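Local coordinates for stage II sporulation protein E (SpoIIE) (Moorella thermoacetica, PDB 3ZT9) that is probably a manganese-dependent serine/threonine phosphatase of the PP2C type, acting in a stressosome system adapted to control secondary messenger signalling, at residues A[27-32]-A[90-95]; A[34-39]-A[188-193]; A[101-106]-A[148-153]. All coordinates share one frame; numbering follows the deposited sequence.

All three contacts belong to a fold of two five-stranded antiparallel sheets packed face to face. Contacts 1 and 2 share strand 31-39, contact 1 at its start beside the hairpin turn and contact 2 along its later part, with centres about 17 Å apart. Contacts 2 and 3 lie about 9 Å apart, centre to centre, and converge on the paired manganese ions: Asp38 OD2 and Asp150 OD1, 3.1 Å apart, bind the same ion. The probable hydrogen bond from Ser149 N to Ala188 O also joins them. Contact 1, centred about 24 Å from the centre of contact 3, lies across the chain's centre from it; its Arg91 reaches toward the third manganese, bound partly by Glu141 and Arg193.

Contact 1: A[27-32]-A[90-95]; sequences RVEGVI and DRRQGL
Asp90 lies opposite Val31 as a non-hydrogen-bonded antiparallel pair, their CA atoms 4.4 Å apart. Both side chains leave the same face of the sheet, and the Asp90 carboxylate carbon comes to 4.2 Å from Val31 CG2. OD1 of Asp90 accepts from Gln93 N in an Asx motif, although the exact place of this oxygen is less sure because it sits too close to Arg92 in the model.

At Arg91 the backbone supplies the hydrogen bond between the segments: its N-H gives to Gly30 O at 3.1 Å. The aliphatic part of the Arg91 side chain passes Ile32, CD lying 4.0 Å from CD1, a touch made less certain by the two conformers of that isoleucine. Farther out, a bend at chi3 (65°) turns the chain at NE, and the guanidinium finds its partners outside both segments, in a salt bridge to Glu141 and hydrogen bonds to Tyr139 and Glu2.

Arg92 turns toward the first hairpin instead. In the model, where this side chain is poorly ordered, the guanidinium has Val31 CG2 over one face, 3.6 Å from the plane and toward the rim of the group. NH1 also approaches Glu29, but that side chain is poorly ordered too and the approach is doubtful; OE2 of Glu29 is hydrogen-bonded to Asn62 instead.

Gly94 and Leu95 then close the second turn, both facing Asp90, whose carbonyl oxygen accepts from Gly94 N at 2.8 Å and from Leu95 N. The arrangement sets two beta-hairpin ends side by side at one end of the same antiparallel sheet, where strands 31-39 and 82-90 are neighbours: a tight type I' turn from Val28 to Val31, and a four-residue loop finished by a G1 beta bulge.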
# COMPACT_ATOMS: atom_id res chain seq x y z
N ARG A 27 11.19 2.75 7.77
CA ARG A 27 11.95 3.97 7.64
C ARG A 27 13.40 3.58 7.63
O ARG A 27 13.87 2.84 8.50
CB ARG A 27 11.66 4.94 8.79
CG ARG A 27 10.18 5.02 9.19
CD ARG A 27 9.91 6.11 10.21
NE ARG A 27 8.50 6.18 10.61
CZ ARG A 27 7.69 7.20 10.33
NH1 ARG A 27 8.12 8.24 9.64
NH2 ARG A 27 6.43 7.17 10.75
N VAL A 28 14.10 4.08 6.63
CA VAL A 28 15.47 3.67 6.37
C VAL A 28 16.25 4.85 5.82
O VAL A 28 16.16 5.16 4.62
CB VAL A 28 15.48 2.50 5.38
CG1 VAL A 28 16.72 2.54 4.51
CG2 VAL A 28 15.36 1.19 6.11
N GLU A 29 16.99 5.53 6.68
CA GLU A 29 17.88 6.61 6.24
C GLU A 29 17.16 7.65 5.38
O GLU A 29 17.49 7.84 4.21
CB GLU A 29 19.06 6.01 5.47
CG GLU A 29 18.80 5.84 3.96
CD GLU A 29 18.68 4.40 3.51
OE1 GLU A 29 19.34 3.52 4.13
OE2 GLU A 29 17.92 4.16 2.53
N GLY A 30 16.17 8.35 5.92
CA GLY A 30 15.48 9.36 5.14
C GLY A 30 14.70 8.82 3.93
O GLY A 30 14.13 9.61 3.17
N VAL A 31 14.68 7.50 3.76
CA VAL A 31 13.78 6.87 2.78
C VAL A 31 12.73 6.06 3.49
O VAL A 31 13.05 5.16 4.27
CB VAL A 31 14.48 5.88 1.85
CG1 VAL A 31 13.51 5.35 0.77
CG2 VAL A 31 15.73 6.53 1.19
N ILE A 32 11.47 6.31 3.17
CA ILE A 32 10.37 5.61 3.81
C ILE A 32 9.68 4.71 2.78
O ILE A 32 9.43 5.14 1.65
CB ILE A 32 9.35 6.63 4.39
CG1 ILE A 32 10.04 7.55 5.39
CG2 ILE A 32 8.20 5.89 5.05
CD1 ILE A 32 9.12 8.41 6.18
N ASP A 90 11.71 9.14 -0.99
CA ASP A 90 13.01 9.60 -0.62
C ASP A 90 12.90 11.05 -0.23
O ASP A 90 13.05 11.91 -1.06
CB ASP A 90 13.90 9.44 -1.85
CG ASP A 90 15.33 9.67 -1.57
OD1 ASP A 90 15.71 10.34 -0.59
OD2 ASP A 90 16.09 9.18 -2.43
N ARG A 91 12.65 11.33 1.04
CA ARG A 91 12.35 12.71 1.42
C ARG A 91 13.57 13.61 1.33
O ARG A 91 13.46 14.78 1.02
CB ARG A 91 11.74 12.70 2.82
CG ARG A 91 10.53 11.79 2.89
CD ARG A 91 9.94 11.79 4.29
NE ARG A 91 9.40 13.10 4.63
CZ ARG A 91 9.69 13.80 5.73
NH1 ARG A 91 10.56 13.35 6.64
NH2 ARG A 91 9.10 14.97 5.90
N ARG A 92 14.75 13.05 1.55
CA ARG A 92 15.98 13.82 1.52
C ARG A 92 16.31 14.29 0.09
O ARG A 92 16.74 15.43 -0.13
CB ARG A 92 17.12 13.00 2.10
CG ARG A 92 17.27 11.66 1.41
CD ARG A 92 18.62 11.04 1.61
NE ARG A 92 18.82 9.91 0.70
CZ ARG A 92 19.00 8.67 1.11
NH1 ARG A 92 19.05 8.37 2.39
NH2 ARG A 92 19.16 7.73 0.21
N GLN A 93 16.08 13.43 -0.89
CA GLN A 93 16.33 13.84 -2.27
C GLN A 93 15.10 14.39 -2.96
O GLN A 93 15.22 14.94 -4.04
CB GLN A 93 16.91 12.68 -3.07
CG GLN A 93 18.29 12.32 -2.62
CD GLN A 93 18.96 11.41 -3.59
OE1 GLN A 93 18.35 10.47 -4.10
NE2 GLN A 93 20.23 11.68 -3.87
N GLY A 94 13.93 14.31 -2.31
CA GLY A 94 12.74 14.97 -2.81
C GLY A 94 12.10 14.21 -3.97
O GLY A 94 11.61 14.81 -4.94
N LEU A 95 12.10 12.89 -3.86
CA LEU A 95 11.63 12.03 -4.95
C LEU A 95 10.78 10.90 -4.42
O LEU A 95 10.97 10.45 -3.30
CB LEU A 95 12.81 11.38 -5.66
CG LEU A 95 13.88 12.33 -6.22
CD1 LEU A 95 15.12 11.50 -6.64
CD2 LEU A 95 13.31 13.14 -7.36

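Contact 2: A[34-39]-A[188-193]; sequences LAVGDG and AVIVAR. With MN (manganese (II) ion), chain B; MN (manganese (II) ion), chain C; MN (manganese (II) ion), chain D.
Ile190 reaches Val36 because its chain is extended at chi2 (176°), carrying CD1 out toward the opposing strand. Val36 has CG1 anti to its backbone N (chi1 174°), which leaves CG2 beside that nitrogen and turned to the isoleucine. CD1 of Ile190 and CG2 of Val36 thus come within 3.7 Å, the two side chains sliding past each other in opposite directions. The same CD1 also presses on the backbone, 3.3 Å from Ala35 O.

Val36 uses its other branch as well, CG1 packing on Ala188 CB at 3.8 Å. At the far end of the pair, Leu34 lays CD1 against Ala192 CB at 3.9 Å. The contact is apolar throughout and all its touching residues are buried. The small Ala188 and Ala192 flank the larger Ile190, in keeping with a close approach of the short strand segments, whose axes come to 7.8 Å and run nearly antiparallel (170°). Ile147 of strand 144-148 touches both Leu34 and Val36, while Val6 of strand 6-11 packs on Ile190 and Ala192, extending the layer of apolar side chains.

Beyond the packed part, strand 31-39 ends in metal ligands. The Asp38 carboxylate bridges two manganese ions, OD1 holding one and OD2 the other at 2.2 Å. Gly39 O joins OD1 on the first ion, likewise at 2.2 Å, and one water is shared between the two metals. Gly41 completes the first ion's protein ligands, Asp150 and Asp185 those of the second. The chain terminus binds a third manganese through Arg193 OXT at 2.3 Å, together with Glu141. Facing strands from two antiparallel sheets, with a carboxylate-bridged pair of metals at one end of the sandwich, are the hallmark of the PP2C phosphatase fold and its active site.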
# COMPACT_ATOMS: atom_id res chain seq x y z
N LEU A 34 6.31 2.36 2.01
CA LEU A 34 4.92 2.19 2.42
C LEU A 34 4.32 1.13 1.53
O LEU A 34 4.34 1.29 0.33
CB LEU A 34 4.11 3.50 2.18
CG LEU A 34 4.71 4.80 2.75
CD1 LEU A 34 3.94 5.98 2.18
CD2 LEU A 34 4.62 4.82 4.25
N ALA A 35 3.74 0.08 2.11
CA ALA A 35 3.25 -1.00 1.27
C ALA A 35 1.95 -1.55 1.80
O ALA A 35 1.74 -1.65 3.02
CB ALA A 35 4.31 -2.16 1.19
N VAL A 36 1.08 -1.96 0.86
CA VAL A 36 -0.13 -2.69 1.26
C VAL A 36 -0.23 -3.93 0.39
O VAL A 36 -0.07 -3.85 -0.81
CB VAL A 36 -1.44 -1.82 1.09
CG1 VAL A 36 -2.69 -2.65 1.37
CG2 VAL A 36 -1.40 -0.57 2.03
N GLY A 37 -0.56 -5.06 0.99
CA GLY A 37 -0.77 -6.27 0.22
C GLY A 37 -2.17 -6.79 0.51
O GLY A 37 -2.72 -6.57 1.60
N ASP A 38 -2.75 -7.49 -0.46
CA ASP A 38 -4.06 -8.09 -0.27
C ASP A 38 -3.93 -9.52 -0.76
O ASP A 38 -3.80 -9.73 -1.94
CB ASP A 38 -5.08 -7.29 -1.12
CG ASP A 38 -6.48 -7.91 -1.14
OD1 ASP A 38 -6.63 -9.06 -0.69
OD2 ASP A 38 -7.42 -7.25 -1.63
N GLY A 39 -3.94 -10.50 0.15
CA GLY A 39 -3.84 -11.90 -0.26
C GLY A 39 -5.12 -12.36 -0.97
O GLY A 39 -6.22 -12.04 -0.58
N ALA A 188 -7.51 -2.43 4.35
CA ALA A 188 -6.22 -1.97 4.80
C ALA A 188 -6.01 -0.56 4.25
O ALA A 188 -6.28 -0.32 3.08
CB ALA A 188 -5.10 -2.89 4.28
N VAL A 189 -5.50 0.34 5.07
CA VAL A 189 -5.30 1.72 4.64
C VAL A 189 -4.06 2.27 5.28
O VAL A 189 -3.88 2.08 6.49
CB VAL A 189 -6.43 2.65 5.14
CG1 VAL A 189 -6.30 4.04 4.44
CG2 VAL A 189 -7.80 2.05 4.89
N ILE A 190 -3.25 3.01 4.51
CA ILE A 190 -2.13 3.79 5.06
C ILE A 190 -2.29 5.24 4.63
O ILE A 190 -2.64 5.50 3.48
CB ILE A 190 -0.78 3.29 4.50
CG1 ILE A 190 -0.53 1.85 4.99
CG2 ILE A 190 0.35 4.18 4.96
CD1 ILE A 190 0.78 1.25 4.37
N VAL A 191 -2.07 6.20 5.53
CA VAL A 191 -1.94 7.60 5.12
C VAL A 191 -0.61 8.08 5.69
O VAL A 191 -0.34 7.79 6.83
CB VAL A 191 -3.07 8.45 5.72
CG1 VAL A 191 -2.75 9.95 5.57
CG2 VAL A 191 -4.45 8.08 5.05
N ALA A 192 0.18 8.78 4.88
CA ALA A 192 1.47 9.37 5.29
C ALA A 192 1.47 10.84 4.89
O ALA A 192 1.10 11.17 3.77
CB ALA A 192 2.62 8.66 4.61
N ARG A 193 1.87 11.73 5.79
CA ARG A 193 1.90 13.14 5.42
C ARG A 193 2.86 13.91 6.27
O ARG A 193 3.18 13.48 7.37
CB ARG A 193 0.52 13.72 5.58
CG ARG A 193 0.00 13.59 7.00
CD ARG A 193 -1.50 13.88 7.07
NE ARG A 193 -1.88 13.88 8.47
CZ ARG A 193 -3.08 14.22 8.92
NH1 ARG A 193 -4.05 14.56 8.08
NH2 ARG A 193 -3.29 14.21 10.21
OXT ARG A 193 3.27 14.99 5.86
MN MN B . -7.92 -10.72 -0.23
MN MN C . -9.61 -7.41 -1.20
MN MN D . 4.07 16.84 7.03
O HOH W 1 -7.65 -9.91 1.78
O HOH W 2 -8.53 -10.81 -2.44
O HOH W 3 -9.79 -9.55 -0.57
O HOH W 4 -10.07 -8.60 -3.04
O HOH W 5 -9.08 -6.69 0.80

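Contact 3: A[101-106]-A[148-153]; sequences VGNIHV and HSDGIQ. With MN (manganese (II) ion), chain C.
His105 and His148 form a hydrogen-bonded antiparallel pair where strands 105-110 and 144-148 meet, just before the chain turns into the binuclear manganese centre of the PP2C fold. Backbone bonds run both ways, His105 N to His148 O and His148 N to His105 O, each 2.9 Å. Ile104 tucks CG2 against that same His148 oxygen and CD1 against Ser149.

The side chain of Asp150 can be followed outward into the metal site. Its CB lies 3.4 Å from Asn103 ND2, and chi1 (64°) places CG between the backbone N and the carbonyl carbon. From there the carboxylate divides its work: OD1 binds manganese at 2.1 Å, whereas OD2 accepts from Asn103 ND2 at 2.8 Å on its anti side, the donor tilted out of the carboxylate plane (26°). The amide and carboxylate planes stand almost perpendicular (86°). A metal-bound water also donates to OD2, and a second water receives the N-H of Asp150 while donating to Asn103 OD1. An alanine in place of Asn103 would probably leave OD2 without its amide donor and the carboxylate less firmly fixed in rotation beside the manganese.

The two imidazoles meet at an oblique angle, with His105 CB over one face of the His148 ring, 3.8 Å from its centroid, in a CH-pi contact. Ile152 CG2 lies over the opposite face, toward the rim, and ND1 of His148 donates to Ser149 O. At the tip of His105, a water near the ring plane lies 2.8 Å from NE2 and donates onward to Gln153 OE1.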
# COMPACT_ATOMS: atom_id res chain seq x y z
N VAL A 101 1.12 -4.15 -8.40
CA VAL A 101 0.72 -5.33 -9.17
C VAL A 101 -0.65 -5.72 -8.63
O VAL A 101 -0.80 -6.03 -7.45
CB VAL A 101 1.74 -6.50 -9.07
CG1 VAL A 101 1.21 -7.72 -9.80
CG2 VAL A 101 3.06 -6.08 -9.68
N GLY A 102 -1.66 -5.67 -9.49
CA GLY A 102 -3.00 -6.01 -9.07
C GLY A 102 -3.79 -4.75 -8.76
O GLY A 102 -3.57 -3.73 -9.39
N ASN A 103 -4.72 -4.81 -7.82
CA ASN A 103 -5.67 -3.70 -7.68
C ASN A 103 -5.60 -2.97 -6.33
O ASN A 103 -6.59 -2.51 -5.83
CB ASN A 103 -7.09 -4.15 -7.94
CG ASN A 103 -7.61 -5.06 -6.85
OD1 ASN A 103 -6.82 -5.62 -6.08
ND2 ASN A 103 -8.93 -5.22 -6.78
N ILE A 104 -4.43 -2.85 -5.76
CA ILE A 104 -4.29 -1.96 -4.63
C ILE A 104 -4.38 -0.49 -5.19
O ILE A 104 -3.97 -0.22 -6.32
CB ILE A 104 -2.92 -2.16 -3.96
CG1 ILE A 104 -2.76 -3.61 -3.47
CG2 ILE A 104 -2.73 -1.15 -2.81
CD1 ILE A 104 -3.72 -4.06 -2.36
N HIS A 105 -4.93 0.42 -4.42
CA HIS A 105 -5.06 1.80 -4.89
C HIS A 105 -4.10 2.73 -4.19
O HIS A 105 -3.97 2.69 -2.96
CB HIS A 105 -6.51 2.22 -4.64
CG HIS A 105 -7.48 1.34 -5.35
ND1 HIS A 105 -7.52 1.25 -6.73
CD2 HIS A 105 -8.42 0.49 -4.89
CE1 HIS A 105 -8.45 0.38 -7.08
NE2 HIS A 105 -9.01 -0.10 -5.98
N VAL A 106 -3.43 3.57 -4.98
CA VAL A 106 -2.53 4.58 -4.42
C VAL A 106 -2.95 5.93 -4.90
O VAL A 106 -3.27 6.08 -6.07
CB VAL A 106 -1.10 4.33 -4.91
CG1 VAL A 106 -0.14 5.46 -4.42
CG2 VAL A 106 -0.61 2.95 -4.40
N HIS A 148 -4.68 2.05 -0.27
CA HIS A 148 -5.65 1.15 0.32
C HIS A 148 -5.95 -0.07 -0.54
O HIS A 148 -5.88 -0.03 -1.75
CB HIS A 148 -6.96 1.92 0.69
CG HIS A 148 -7.67 2.55 -0.47
ND1 HIS A 148 -8.52 1.84 -1.30
CD2 HIS A 148 -7.66 3.82 -0.94
CE1 HIS A 148 -9.01 2.65 -2.23
NE2 HIS A 148 -8.49 3.85 -2.04
N SER A 149 -6.29 -1.18 0.12
CA SER A 149 -6.76 -2.35 -0.64
C SER A 149 -8.15 -2.10 -1.19
O SER A 149 -8.78 -1.07 -0.89
CB SER A 149 -6.83 -3.57 0.27
OG SER A 149 -7.82 -3.40 1.27
N ASP A 150 -8.63 -3.03 -2.02
CA ASP A 150 -9.95 -2.87 -2.64
C ASP A 150 -11.08 -3.11 -1.63
O ASP A 150 -12.25 -3.13 -2.00
CB ASP A 150 -10.06 -3.80 -3.85
CG ASP A 150 -10.00 -5.27 -3.48
OD1 ASP A 150 -9.94 -5.62 -2.28
OD2 ASP A 150 -10.04 -6.08 -4.41
N GLY A 151 -10.73 -3.33 -0.37
CA GLY A 151 -11.68 -3.20 0.73
C GLY A 151 -12.31 -1.80 0.79
O GLY A 151 -13.39 -1.62 1.37
N ILE A 152 -11.62 -0.82 0.21
CA ILE A 152 -12.21 0.52 -0.01
C ILE A 152 -12.26 0.81 -1.51
O ILE A 152 -11.29 0.63 -2.22
CB ILE A 152 -11.42 1.63 0.71
CG1 ILE A 152 -11.49 1.43 2.23
CG2 ILE A 152 -11.93 3.05 0.35
CD1 ILE A 152 -10.54 2.28 3.01
N GLN A 153 -13.42 1.20 -2.02
CA GLN A 153 -13.58 1.43 -3.45
C GLN A 153 -12.66 2.56 -3.95
O GLN A 153 -12.45 3.55 -3.28
CB GLN A 153 -15.06 1.75 -3.77
CG GLN A 153 -15.38 1.74 -5.27
CD GLN A 153 -15.19 0.36 -5.91
OE1 GLN A 153 -14.07 -0.13 -5.99
NE2 GLN A 153 -16.28 -0.26 -6.35
MN MN C . -9.61 -7.41 -1.20
O HOH W 6 -6.96 -5.05 -3.06
O HOH W 7 -11.45 -1.45 -5.99
O HOH W 4 -10.07 -8.60 -3.04
O HOH W 3 -9.79 -9.55 -0.57
O HOH W 5 -9.08 -6.69 0.80